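Local coordinates for protein dTDP-4-dehydrorhamnose reductase (Bacillus anthracis, PDB 3SC6) that reduces dTDP-4-dehydrorhamnose to dTDP-L-rhamnose with NADPH, probably the last step in making this activated sugar, at residues T106-Q111 and N128-S133; L101-T106 and Y148-T153. One frame throughout, in Å; residues are numbered along the deposited sequence.

In the fold
The two contacts follow one another in a Rossmann-type domain, their centres about 13 Å apart, and both touch the NADP. Contact 2 pairs strands 100-106 and 148-157 within the central sheet. Contact 1 lies on the connection between those strands, where the loop after strand 100-106 meets the start of helix 129-144. Along the chain the order is strand, loop, helix, strand, a beta-alpha-beta crossover, with Thr106 shared by both contacts. Val109 and Phe110 of the loop pack on Arg152 of contact 2. The sheet's C-terminal edge and the first turn of the helix thus border the nicotinamide riboside from different sides.

Contact 1 (T106-Q111 and N128-S133); sequences TDYVFQ and NIYGAS. With NAP (NADP nicotinamide-adenine-dinucleotide phosphate), chain G.
Thr106 and Tyr130 meet where the loop after strand 100-106 faces the first turn of helix 129-144, in the nicotinamide half of the cofactor site. With Lys134 four residues on, Tyr130 matches the Tyr-X-X-X-Lys motif of short-chain dehydrogenase/reductases. The two side chains reach toward each other tip to tip: methyl CG2 of Thr106 lies 3.4 Å from CE2 of Tyr130. OG1 of Thr106, anti to its backbone N (chi1 -179°), comes to the edge of the Tyr130 ring in its plane and also accepts from N of Tyr108 at 3.2 Å, closing an ST turn. The rings of Tyr108 and Tyr130 meet rim to rim with planes at 80°, CD2 to CD2 at 3.6 Å. Asn128 has a double role. Its ND2 sits over a face of the Tyr108 ring, 4.0 Å from CD1, while OD1 caps the helix by taking the N-H of Gly131 at 2.7 Å. With no side chain on Gly131, its CA-H can point at the carbonyl O of Tyr108, CA to O being 3.3 Å. Between Tyr130 OH and the ribose O2D of NADP runs a hydrogen bond; Lys134 NZ also bonds to the cofactor. Thr106 thus packs along one rim of the ring while the hydroxyl bonds to the ribose, consistent with the family's Ser/Thr-Tyr-Lys grouping, in which the tyrosine probably supplies the proton accompanying hydride transfer from the nicotinamide.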
ATOM      1  N   THR A 106       2.508   3.918  -4.019  1.00 50.92           N
ATOM      2  CA  THR A 106       2.034   2.946  -5.000  1.00 52.00           C
ATOM      3  C   THR A 106       2.854   2.798  -6.283  1.00 52.97           C
ATOM      4  O   THR A 106       3.764   3.573  -6.559  1.00 53.24           O
ATOM      5  CB  THR A 106       0.631   3.378  -5.449  1.00 52.63           C
ATOM      6  OG1 THR A 106       0.112   2.442  -6.396  1.00 55.14           O
ATOM      7  CG2 THR A 106       0.684   4.772  -6.076  1.00 50.51           C
ATOM      8  N   ASP A 107       2.496   1.790  -7.071  1.00 54.73           N
ATOM      9  CA  ASP A 107       3.165   1.518  -8.339  1.00 56.15           C
ATOM     10  C   ASP A 107       2.563   2.359  -9.467  1.00 56.67           C
ATOM     11  O   ASP A 107       3.055   2.326 -10.594  1.00 56.09           O
ATOM     12  CB  ASP A 107       3.086   0.030  -8.702  1.00 57.80           C
ATOM     13  CG  ASP A 107       1.661  -0.480  -8.801  1.00 60.42           C
ATOM     14  OD1 ASP A 107       1.392  -1.276  -9.718  1.00 65.74           O
ATOM     15  OD2 ASP A 107       0.812  -0.099  -7.969  1.00 63.37           O
ATOM     16  N   TYR A 108       1.494   3.100  -9.169  1.00 57.27           N
ATOM     17  CA  TYR A 108       0.856   3.947 -10.179  1.00 59.15           C
ATOM     18  C   TYR A 108       1.655   5.224 -10.433  1.00 58.34           C
ATOM     19  O   TYR A 108       1.202   6.117 -11.146  1.00 58.81           O
ATOM     20  CB  TYR A 108      -0.604   4.276  -9.831  1.00 60.09           C
ATOM     21  CG  TYR A 108      -1.524   3.075  -9.812  1.00 63.81           C
ATOM     22  CD1 TYR A 108      -1.796   2.378 -10.977  1.00 68.97           C
ATOM     23  CD2 TYR A 108      -2.152   2.667  -8.648  1.00 68.21           C
ATOM     24  CE1 TYR A 108      -2.641   1.283 -10.978  1.00 72.39           C
ATOM     25  CE2 TYR A 108      -3.005   1.571  -8.638  1.00 71.27           C
ATOM     26  CZ  TYR A 108      -3.245   0.885  -9.807  1.00 72.63           C
ATOM     27  OH  TYR A 108      -4.091  -0.201  -9.810  1.00 75.23           O
ATOM     28  N   VAL A 109       2.844   5.305  -9.839  1.00 57.74           N
ATOM     29  CA  VAL A 109       3.715   6.455 -10.016  1.00 57.28           C
ATOM     30  C   VAL A 109       4.503   6.237 -11.315  1.00 58.67           C
ATOM     31  O   VAL A 109       5.172   7.143 -11.801  1.00 58.77           O
ATOM     32  CB  VAL A 109       4.678   6.653  -8.820  1.00 56.05           C
ATOM     33  CG1 VAL A 109       3.891   6.939  -7.549  1.00 53.74           C
ATOM     34  CG2 VAL A 109       5.577   5.438  -8.642  1.00 55.74           C
ATOM     35  N   PHE A 110       4.432   5.018 -11.854  1.00 60.01           N
ATOM     36  CA  PHE A 110       5.111   4.667 -13.098  1.00 61.84           C
ATOM     37  C   PHE A 110       4.060   4.364 -14.163  1.00 64.58           C
ATOM     38  O   PHE A 110       2.873   4.236 -13.855  1.00 64.21           O
ATOM     39  CB  PHE A 110       5.991   3.425 -12.939  1.00 61.85           C
ATOM     40  CG  PHE A 110       7.090   3.569 -11.938  1.00 58.68           C
ATOM     41  CD1 PHE A 110       8.283   4.166 -12.290  1.00 57.93           C
ATOM     42  CD2 PHE A 110       6.959   3.047 -10.667  1.00 58.43           C
ATOM     43  CE1 PHE A 110       9.313   4.285 -11.379  1.00 57.74           C
ATOM     44  CE2 PHE A 110       7.987   3.158  -9.751  1.00 58.41           C
ATOM     45  CZ  PHE A 110       9.167   3.779 -10.111  1.00 57.55           C
ATOM     46  N   GLN A 111       4.505   4.241 -15.413  1.00 67.74           N
ATOM     47  CA  GLN A 111       3.607   3.938 -16.534  1.00 70.92           C
ATOM     48  C   GLN A 111       3.185   2.473 -16.522  1.00 72.94           C
ATOM     49  O   GLN A 111       2.186   2.101 -17.143  1.00 74.49           O
ATOM     50  CB  GLN A 111       4.272   4.278 -17.871  1.00 72.18           C
ATOM     51  CG  GLN A 111       4.556   5.761 -18.078  1.00 73.61           C
ATOM     52  CD  GLN A 111       3.287   6.607 -18.131  1.00 75.09           C
ATOM     53  OE1 GLN A 111       2.174   6.084 -18.119  1.00 76.83           O
ATOM     54  NE2 GLN A 111       3.454   7.920 -18.212  1.00 76.91           N
ATOM     55  N   ASN A 128      -1.941   7.886 -13.675  1.00 54.56           N
ATOM     56  CA  ASN A 128      -3.286   8.410 -13.405  1.00 54.61           C
ATOM     57  C   ASN A 128      -3.285   9.413 -12.253  1.00 53.28           C
ATOM     58  O   ASN A 128      -2.266   9.595 -11.600  1.00 52.68           O
ATOM     59  CB  ASN A 128      -4.248   7.250 -13.122  1.00 55.35           C
ATOM     60  CG  ASN A 128      -3.840   6.427 -11.910  1.00 53.73           C
ATOM     61  OD1 ASN A 128      -3.051   6.867 -11.077  1.00 54.16           O
ATOM     62  ND2 ASN A 128      -4.413   5.238 -11.791  1.00 54.47           N
ATOM     63  N   ILE A 129      -4.424  10.054 -11.995  1.00 53.84           N
ATOM     64  CA  ILE A 129      -4.512  11.048 -10.908  1.00 52.90           C
ATOM     65  C   ILE A 129      -4.050  10.504  -9.561  1.00 51.44           C
ATOM     66  O   ILE A 129      -3.329  11.182  -8.837  1.00 50.87           O
ATOM     67  CB  ILE A 129      -5.916  11.663 -10.789  1.00 53.95           C
ATOM     68  CG1 ILE A 129      -6.248  12.456 -12.051  1.00 55.66           C
ATOM     69  CG2 ILE A 129      -5.976  12.623  -9.620  1.00 52.80           C
ATOM     70  CD1 ILE A 129      -5.299  13.615 -12.306  1.00 55.35           C
ATOM     71  N   TYR A 130      -4.476   9.296  -9.212  1.00 51.78           N
ATOM     72  CA  TYR A 130      -4.066   8.697  -7.945  1.00 50.33           C
ATOM     73  C   TYR A 130      -2.554   8.609  -7.867  1.00 49.75           C
ATOM     74  O   TYR A 130      -1.947   9.043  -6.884  1.00 48.90           O
ATOM     75  CB  TYR A 130      -4.684   7.312  -7.782  1.00 50.65           C
ATOM     76  CG  TYR A 130      -4.153   6.511  -6.607  1.00 49.55           C
ATOM     77  CD1 TYR A 130      -4.644   6.691  -5.319  1.00 49.00           C
ATOM     78  CD2 TYR A 130      -3.195   5.525  -6.807  1.00 48.60           C
ATOM     79  CE1 TYR A 130      -4.160   5.934  -4.258  1.00 48.98           C
ATOM     80  CE2 TYR A 130      -2.715   4.768  -5.766  1.00 48.58           C
ATOM     81  CZ  TYR A 130      -3.195   4.969  -4.497  1.00 48.99           C
ATOM     82  OH  TYR A 130      -2.697   4.196  -3.472  1.00 46.57           O
ATOM     83  N   GLY A 131      -1.950   8.054  -8.913  1.00 50.08           N
ATOM     84  CA  GLY A 131      -0.503   7.907  -8.970  1.00 49.45           C
ATOM     85  C   GLY A 131       0.228   9.233  -8.884  1.00 48.97           C
ATOM     86  O   GLY A 131       1.251   9.341  -8.204  1.00 48.32           O
ATOM     87  N   ALA A 132      -0.305  10.244  -9.568  1.00 49.69           N
ATOM     88  CA  ALA A 132       0.292  11.577  -9.582  1.00 49.44           C
ATOM     89  C   ALA A 132       0.157  12.269  -8.242  1.00 48.59           C
ATOM     90  O   ALA A 132       1.056  12.994  -7.825  1.00 48.57           O
ATOM     91  CB  ALA A 132      -0.344  12.427 -10.665  1.00 50.39           C
ATOM     92  N   SER A 133      -0.968  12.051  -7.572  1.00 48.95           N
ATOM     93  CA  SER A 133      -1.211  12.665  -6.274  1.00 48.64           C
ATOM     94  C   SER A 133      -0.229  12.145  -5.231  1.00 47.47           C
ATOM     95  O   SER A 133       0.297  12.926  -4.438  1.00 46.90           O
ATOM     96  CB  SER A 133      -2.644  12.412  -5.810  1.00 49.29           C
ATOM     97  OG  SER A 133      -2.886  11.026  -5.664  1.00 50.39           O
TER
HETATM   98  PA  NAP G 285      -7.619   2.413   2.745  1.00 60.45           P
HETATM   99  O1A NAP G 285      -8.451   3.348   1.902  1.00 59.85           O
HETATM  100  O2A NAP G 285      -8.298   1.276   3.478  1.00 58.79           O
HETATM  101  O5B NAP G 285      -6.788   3.272   3.823  1.00 59.65           O
HETATM  102  C5B NAP G 285      -6.725   4.694   3.774  1.00 59.18           C
HETATM  103  C4B NAP G 285      -7.336   5.259   5.051  1.00 58.22           C
HETATM  104  O4B NAP G 285      -7.073   6.669   5.136  1.00 57.98           O
HETATM  105  C3B NAP G 285      -8.852   5.073   5.095  1.00 57.50           C
HETATM  106  O3B NAP G 285      -9.263   4.365   6.268  1.00 55.08           O
HETATM  107  C2B NAP G 285      -9.406   6.479   5.115  1.00 57.55           C
HETATM  108  O2B NAP G 285     -10.577   6.586   5.922  1.00 58.30           O
HETATM  109  C1B NAP G 285      -8.242   7.291   5.669  1.00 56.91           C
HETATM  110  N9A NAP G 285      -8.376   8.744   5.378  1.00 54.53           N
HETATM  111  C8A NAP G 285      -9.049   9.324   4.366  1.00 52.90           C
HETATM  112  N7A NAP G 285      -8.944  10.667   4.488  1.00 52.32           N
HETATM  113  C5A NAP G 285      -8.210  10.920   5.588  1.00 51.54           C
HETATM  114  C6A NAP G 285      -7.748  12.156   6.261  1.00 49.70           C
HETATM  115  N6A NAP G 285      -8.062  13.376   5.759  1.00 48.31           N
HETATM  116  N1A NAP G 285      -7.001  12.034   7.382  1.00 49.94           N
HETATM  117  C2A NAP G 285      -6.692  10.818   7.873  1.00 52.23           C
HETATM  118  N3A NAP G 285      -7.107   9.682   7.276  1.00 52.47           N
HETATM  119  C4A NAP G 285      -7.860   9.708   6.146  1.00 52.90           C
HETATM  120  O3  NAP G 285      -6.436   1.810   1.824  1.00 61.63           O
HETATM  121  PN  NAP G 285      -5.131   1.069   2.434  1.00 61.32           P
HETATM  122  O1N NAP G 285      -4.709   0.002   1.451  1.00 62.92           O
HETATM  123  O2N NAP G 285      -5.351   0.727   3.886  1.00 59.73           O
HETATM  124  O5D NAP G 285      -4.024   2.231   2.394  1.00 65.90           O
HETATM  125  C5D NAP G 285      -2.651   1.937   2.651  1.00 67.98           C
HETATM  126  C4D NAP G 285      -1.745   2.753   1.731  1.00 68.93           C
HETATM  127  O4D NAP G 285      -1.242   1.926   0.670  1.00 69.89           O
HETATM  128  C3D NAP G 285      -2.461   3.931   1.078  1.00 68.88           C
HETATM  129  O3D NAP G 285      -1.751   5.145   1.337  1.00 67.59           O
HETATM  130  C2D NAP G 285      -2.468   3.628  -0.405  1.00 68.85           C
HETATM  131  O2D NAP G 285      -2.250   4.823  -1.157  1.00 66.20           O
HETATM  132  C1D NAP G 285      -1.343   2.614  -0.583  1.00 70.70           C
HETATM  133  N1N NAP G 285      -1.575   1.662  -1.681  1.00 73.35           N
HETATM  134  C2N NAP G 285      -2.652   0.859  -1.661  1.00 75.20           C
HETATM  135  C3N NAP G 285      -2.884  -0.051  -2.692  1.00 76.06           C
HETATM  136  C7N NAP G 285      -4.102  -0.935  -2.643  1.00 76.52           C
HETATM  137  O7N NAP G 285      -4.905  -0.784  -1.733  1.00 76.95           O
HETATM  138  N7N NAP G 285      -4.292  -1.865  -3.576  1.00 77.08           N
HETATM  139  C4N NAP G 285      -1.977  -0.124  -3.746  1.00 75.71           C
HETATM  140  C5N NAP G 285      -0.871   0.710  -3.741  1.00 74.59           C
HETATM  141  C6N NAP G 285      -0.689   1.599  -2.687  1.00 74.04           C
HETATM  142  P2B NAP G 285     -12.032   6.741   5.244  1.00 58.86           P
HETATM  143  O1X NAP G 285     -12.971   6.549   6.409  1.00 60.87           O
HETATM  144  O2X NAP G 285     -12.040   8.136   4.665  1.00 60.63           O
HETATM  145  O3X NAP G 285     -12.083   5.645   4.208  1.00 57.85           O

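Contact 2 (L101-T106 and Y148-T153); sequences LVYIST and YFIVRT. With NAP (NADP nicotinamide-adenine-dinucleotide phosphate), chain G.
Ile104 and Val151 lie side by side on one face of the sheet, pointing the same way, with CD1 of Ile104 3.9 Å from CB of Val151. With CG1 of Ile104 anti to its carbonyl carbon (chi1 -58°) and chi2 at -60°, CD1 comes to Val151, while the other branch, CG2, meets the ribose O4D of NADP. Further back on this face Val102 crosses Phe149 at a slant, its CG2 3.9 Å from CD2 of the ring, and its CG1 touches CG2 of Val151. On the reverse face Tyr103 presents the rim of its ring to Ile150, CD2 of Tyr103 being 4.3 Å from CG2 of Ile150. Next along, CB of Ser105 packs against CG of Arg152 at 3.6 Å. The arginine runs extended from CG to NE, and its polar end pairs beyond the strands: NH2 in a salt bridge to Glu138, NH1 to His211. Glu138 also bonds to Ser105 OG.

Five backbone hydrogen bonds join these parallel strands, from Phe149 N to Leu101 O (2.7 Å) through to Thr153 N to Ser105 O (3.0 Å). The short axes diverge by 33°, a clear twist. Strand 100-106 has strand 59-62 as its other partner, and strand 148-157 also pairs with strands 185-190 and 208-211. Helix 191-202 packs on the Val102, Ile104, Phe149 and Val151 face, whereas on the reverse helix 76-97 lies against Leu101 and Tyr103, and helix 129-144 against Tyr103 and Tyr148.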
ATOM      1  N   LEU A 101       9.768   8.840   9.393  1.00 40.73           N
ATOM      2  CA  LEU A 101       8.488   8.802   8.679  1.00 39.94           C
ATOM      3  C   LEU A 101       8.389   7.713   7.612  1.00 39.66           C
ATOM      4  O   LEU A 101       9.248   7.603   6.738  1.00 38.84           O
ATOM      5  CB  LEU A 101       8.232  10.166   8.026  1.00 39.42           C
ATOM      6  CG  LEU A 101       6.949  10.329   7.212  1.00 38.87           C
ATOM      7  CD1 LEU A 101       5.733  10.002   8.062  1.00 38.75           C
ATOM      8  CD2 LEU A 101       6.858  11.746   6.641  1.00 38.32           C
ATOM      9  N   VAL A 102       7.335   6.906   7.689  1.00 40.07           N
ATOM     10  CA  VAL A 102       7.125   5.841   6.715  1.00 39.70           C
ATOM     11  C   VAL A 102       5.952   6.264   5.853  1.00 40.11           C
ATOM     12  O   VAL A 102       4.824   6.350   6.333  1.00 39.94           O
ATOM     13  CB  VAL A 102       6.835   4.479   7.367  1.00 39.47           C
ATOM     14  CG1 VAL A 102       6.567   3.444   6.303  1.00 37.88           C
ATOM     15  CG2 VAL A 102       7.993   4.053   8.233  1.00 39.66           C
ATOM     16  N   TYR A 103       6.231   6.560   4.585  1.00 40.38           N
ATOM     17  CA  TYR A 103       5.201   6.980   3.655  1.00 41.50           C
ATOM     18  C   TYR A 103       4.907   5.857   2.672  1.00 42.98           C
ATOM     19  O   TYR A 103       5.750   5.507   1.843  1.00 42.85           O
ATOM     20  CB  TYR A 103       5.621   8.250   2.917  1.00 40.91           C
ATOM     21  CG  TYR A 103       4.588   8.735   1.932  1.00 42.49           C
ATOM     22  CD1 TYR A 103       3.530   9.538   2.345  1.00 44.67           C
ATOM     23  CD2 TYR A 103       4.676   8.410   0.588  1.00 45.12           C
ATOM     24  CE1 TYR A 103       2.574   9.984   1.449  1.00 43.86           C
ATOM     25  CE2 TYR A 103       3.729   8.861  -0.319  1.00 46.47           C
ATOM     26  CZ  TYR A 103       2.682   9.645   0.120  1.00 45.66           C
ATOM     27  OH  TYR A 103       1.744  10.096  -0.777  1.00 48.44           O
ATOM     28  N   ILE A 104       3.704   5.294   2.779  1.00 44.39           N
ATOM     29  CA  ILE A 104       3.280   4.204   1.912  1.00 45.03           C
ATOM     30  C   ILE A 104       2.845   4.773   0.576  1.00 45.89           C
ATOM     31  O   ILE A 104       1.973   5.637   0.517  1.00 45.76           O
ATOM     32  CB  ILE A 104       2.128   3.403   2.535  1.00 45.62           C
ATOM     33  CG1 ILE A 104       2.545   2.835   3.894  1.00 45.59           C
ATOM     34  CG2 ILE A 104       1.719   2.270   1.618  1.00 45.30           C
ATOM     35  CD1 ILE A 104       3.736   1.894   3.831  1.00 43.30           C
ATOM     36  N   SER A 105       3.464   4.288  -0.496  1.00 47.10           N
ATOM     37  CA  SER A 105       3.144   4.756  -1.834  1.00 48.25           C
ATOM     38  C   SER A 105       2.681   3.613  -2.734  1.00 49.71           C
ATOM     39  O   SER A 105       2.517   2.480  -2.278  1.00 50.19           O
ATOM     40  CB  SER A 105       4.333   5.496  -2.442  1.00 47.86           C
ATOM     41  OG  SER A 105       4.012   5.993  -3.730  1.00 49.15           O
ATOM     42  N   THR A 106       2.508   3.918  -4.019  1.00 50.92           N
ATOM     43  CA  THR A 106       2.034   2.946  -5.000  1.00 52.00           C
ATOM     44  C   THR A 106       2.854   2.798  -6.283  1.00 52.97           C
ATOM     45  O   THR A 106       3.764   3.573  -6.559  1.00 53.24           O
ATOM     46  CB  THR A 106       0.631   3.378  -5.449  1.00 52.63           C
ATOM     47  OG1 THR A 106       0.112   2.442  -6.396  1.00 55.14           O
ATOM     48  CG2 THR A 106       0.684   4.772  -6.076  1.00 50.51           C
ATOM     49  N   TYR A 148      13.125   9.339   6.559  1.00 38.42           N
ATOM     50  CA  TYR A 148      11.939   8.693   6.017  1.00 37.74           C
ATOM     51  C   TYR A 148      12.194   7.424   5.223  1.00 37.69           C
ATOM     52  O   TYR A 148      13.315   7.124   4.821  1.00 38.51           O
ATOM     53  CB  TYR A 148      11.225   9.677   5.076  1.00 37.21           C
ATOM     54  CG  TYR A 148      12.118  10.135   3.946  1.00 37.07           C
ATOM     55  CD1 TYR A 148      12.292   9.350   2.814  1.00 39.50           C
ATOM     56  CD2 TYR A 148      12.788  11.350   4.005  1.00 36.93           C
ATOM     57  CE1 TYR A 148      13.117   9.752   1.783  1.00 38.91           C
ATOM     58  CE2 TYR A 148      13.616  11.764   2.968  1.00 35.29           C
ATOM     59  CZ  TYR A 148      13.770  10.956   1.860  1.00 37.33           C
ATOM     60  OH  TYR A 148      14.583  11.340   0.819  1.00 40.43           O
ATOM     61  N   PHE A 149      11.107   6.702   4.991  1.00 37.65           N
ATOM     62  CA  PHE A 149      11.115   5.472   4.238  1.00 37.79           C
ATOM     63  C   PHE A 149       9.917   5.528   3.307  1.00 38.46           C
ATOM     64  O   PHE A 149       8.778   5.417   3.762  1.00 37.92           O
ATOM     65  CB  PHE A 149      10.928   4.246   5.136  1.00 37.79           C
ATOM     66  CG  PHE A 149      11.975   4.080   6.184  1.00 36.03           C
ATOM     67  CD1 PHE A 149      13.121   3.367   5.924  1.00 33.75           C
ATOM     68  CD2 PHE A 149      11.789   4.597   7.451  1.00 34.61           C
ATOM     69  CE1 PHE A 149      14.077   3.196   6.901  1.00 34.32           C
ATOM     70  CE2 PHE A 149      12.742   4.423   8.429  1.00 33.74           C
ATOM     71  CZ  PHE A 149      13.886   3.726   8.153  1.00 32.08           C
ATOM     72  N   ILE A 150      10.151   5.743   2.020  1.00 39.87           N
ATOM     73  CA  ILE A 150       9.049   5.783   1.069  1.00 40.48           C
ATOM     74  C   ILE A 150       8.877   4.332   0.655  1.00 40.94           C
ATOM     75  O   ILE A 150       9.746   3.770  -0.006  1.00 41.97           O
ATOM     76  CB  ILE A 150       9.329   6.686  -0.141  1.00 40.53           C
ATOM     77  CG1 ILE A 150       9.526   8.130   0.321  1.00 42.19           C
ATOM     78  CG2 ILE A 150       8.171   6.642  -1.105  1.00 40.33           C
ATOM     79  CD1 ILE A 150       9.776   9.105  -0.803  1.00 44.08           C
ATOM     80  N   VAL A 151       7.776   3.718   1.078  1.00 41.38           N
ATOM     81  CA  VAL A 151       7.512   2.323   0.754  1.00 42.18           C
ATOM     82  C   VAL A 151       6.383   2.138  -0.265  1.00 43.49           C
ATOM     83  O   VAL A 151       5.204   2.230   0.067  1.00 43.76           O
ATOM     84  CB  VAL A 151       7.183   1.508   2.034  1.00 42.28           C
ATOM     85  CG1 VAL A 151       6.861   0.066   1.681  1.00 40.41           C
ATOM     86  CG2 VAL A 151       8.349   1.568   3.021  1.00 40.22           C
ATOM     87  N   ARG A 152       6.762   1.871  -1.510  1.00 44.79           N
ATOM     88  CA  ARG A 152       5.804   1.657  -2.584  1.00 45.86           C
ATOM     89  C   ARG A 152       5.392   0.197  -2.587  1.00 47.03           C
ATOM     90  O   ARG A 152       6.245  -0.692  -2.531  1.00 46.55           O
ATOM     91  CB  ARG A 152       6.447   2.004  -3.918  1.00 46.20           C
ATOM     92  CG  ARG A 152       6.816   3.453  -4.049  1.00 46.91           C
ATOM     93  CD  ARG A 152       7.660   3.697  -5.264  1.00 47.53           C
ATOM     94  NE  ARG A 152       8.013   5.103  -5.390  1.00 47.29           N
ATOM     95  CZ  ARG A 152       8.892   5.576  -6.264  1.00 48.56           C
ATOM     96  NH1 ARG A 152       9.572   4.744  -7.043  1.00 50.92           N
ATOM     97  NH2 ARG A 152       9.146   6.876  -6.313  1.00 48.68           N
ATOM     98  N   THR A 153       4.086  -0.045  -2.641  1.00 48.35           N
ATOM     99  CA  THR A 153       3.553  -1.397  -2.659  1.00 49.98           C
ATOM    100  C   THR A 153       2.495  -1.444  -3.759  1.00 51.40           C
ATOM    101  O   THR A 153       2.293  -0.446  -4.451  1.00 52.02           O
ATOM    102  CB  THR A 153       2.937  -1.783  -1.315  1.00 49.59           C
ATOM    103  OG1 THR A 153       2.565  -3.166  -1.334  1.00 51.89           O
ATOM    104  CG2 THR A 153       1.728  -0.905  -1.006  1.00 49.77           C
TER
HETATM  105  PA  NAP G 285      -7.619   2.413   2.745  1.00 60.45           P
HETATM  106  O1A NAP G 285      -8.451   3.348   1.902  1.00 59.85           O
HETATM  107  O2A NAP G 285      -8.298   1.276   3.478  1.00 58.79           O
HETATM  108  O5B NAP G 285      -6.788   3.272   3.823  1.00 59.65           O
HETATM  109  C5B NAP G 285      -6.725   4.694   3.774  1.00 59.18           C
HETATM  110  C4B NAP G 285      -7.336   5.259   5.051  1.00 58.22           C
HETATM  111  O4B NAP G 285      -7.073   6.669   5.136  1.00 57.98           O
HETATM  112  C3B NAP G 285      -8.852   5.073   5.095  1.00 57.50           C
HETATM  113  O3B NAP G 285      -9.263   4.365   6.268  1.00 55.08           O
HETATM  114  C2B NAP G 285      -9.406   6.479   5.115  1.00 57.55           C
HETATM  115  O2B NAP G 285     -10.577   6.586   5.922  1.00 58.30           O
HETATM  116  C1B NAP G 285      -8.242   7.291   5.669  1.00 56.91           C
HETATM  117  N9A NAP G 285      -8.376   8.744   5.378  1.00 54.53           N
HETATM  118  C8A NAP G 285      -9.049   9.324   4.366  1.00 52.90           C
HETATM  119  N7A NAP G 285      -8.944  10.667   4.488  1.00 52.32           N
HETATM  120  C5A NAP G 285      -8.210  10.920   5.588  1.00 51.54           C
HETATM  121  C6A NAP G 285      -7.748  12.156   6.261  1.00 49.70           C
HETATM  122  N6A NAP G 285      -8.062  13.376   5.759  1.00 48.31           N
HETATM  123  N1A NAP G 285      -7.001  12.034   7.382  1.00 49.94           N
HETATM  124  C2A NAP G 285      -6.692  10.818   7.873  1.00 52.23           C
HETATM  125  N3A NAP G 285      -7.107   9.682   7.276  1.00 52.47           N
HETATM  126  C4A NAP G 285      -7.860   9.708   6.146  1.00 52.90           C
HETATM  127  O3  NAP G 285      -6.436   1.810   1.824  1.00 61.63           O
HETATM  128  PN  NAP G 285      -5.131   1.069   2.434  1.00 61.32           P
HETATM  129  O1N NAP G 285      -4.709   0.002   1.451  1.00 62.92           O
HETATM  130  O2N NAP G 285      -5.351   0.727   3.886  1.00 59.73           O
HETATM  131  O5D NAP G 285      -4.024   2.231   2.394  1.00 65.90           O
HETATM  132  C5D NAP G 285      -2.651   1.937   2.651  1.00 67.98           C
HETATM  133  C4D NAP G 285      -1.745   2.753   1.731  1.00 68.93           C
HETATM  134  O4D NAP G 285      -1.242   1.926   0.670  1.00 69.89           O
HETATM  135  C3D NAP G 285      -2.461   3.931   1.078  1.00 68.88           C
HETATM  136  O3D NAP G 285      -1.751   5.145   1.337  1.00 67.59           O
HETATM  137  C2D NAP G 285      -2.468   3.628  -0.405  1.00 68.85           C
HETATM  138  O2D NAP G 285      -2.250   4.823  -1.157  1.00 66.20           O
HETATM  139  C1D NAP G 285      -1.343   2.614  -0.583  1.00 70.70           C
HETATM  140  N1N NAP G 285      -1.575   1.662  -1.681  1.00 73.35           N
HETATM  141  C2N NAP G 285      -2.652   0.859  -1.661  1.00 75.20           C
HETATM  142  C3N NAP G 285      -2.884  -0.051  -2.692  1.00 76.06           C
HETATM  143  C7N NAP G 285      -4.102  -0.935  -2.643  1.00 76.52           C
HETATM  144  O7N NAP G 285      -4.905  -0.784  -1.733  1.00 76.95           O
HETATM  145  N7N NAP G 285      -4.292  -1.865  -3.576  1.00 77.08           N
HETATM  146  C4N NAP G 285      -1.977  -0.124  -3.746  1.00 75.71           C
HETATM  147  C5N NAP G 285      -0.871   0.710  -3.741  1.00 74.59           C
HETATM  148  C6N NAP G 285      -0.689   1.599  -2.687  1.00 74.04           C
HETATM  149  P2B NAP G 285     -12.032   6.741   5.244  1.00 58.86           P
HETATM  150  O1X NAP G 285     -12.971   6.549   6.409  1.00 60.87           O
HETATM  151  O2X NAP G 285     -12.040   8.136   4.665  1.00 60.63           O
HETATM  152  O3X NAP G 285     -12.083   5.645   4.208  1.00 57.85           O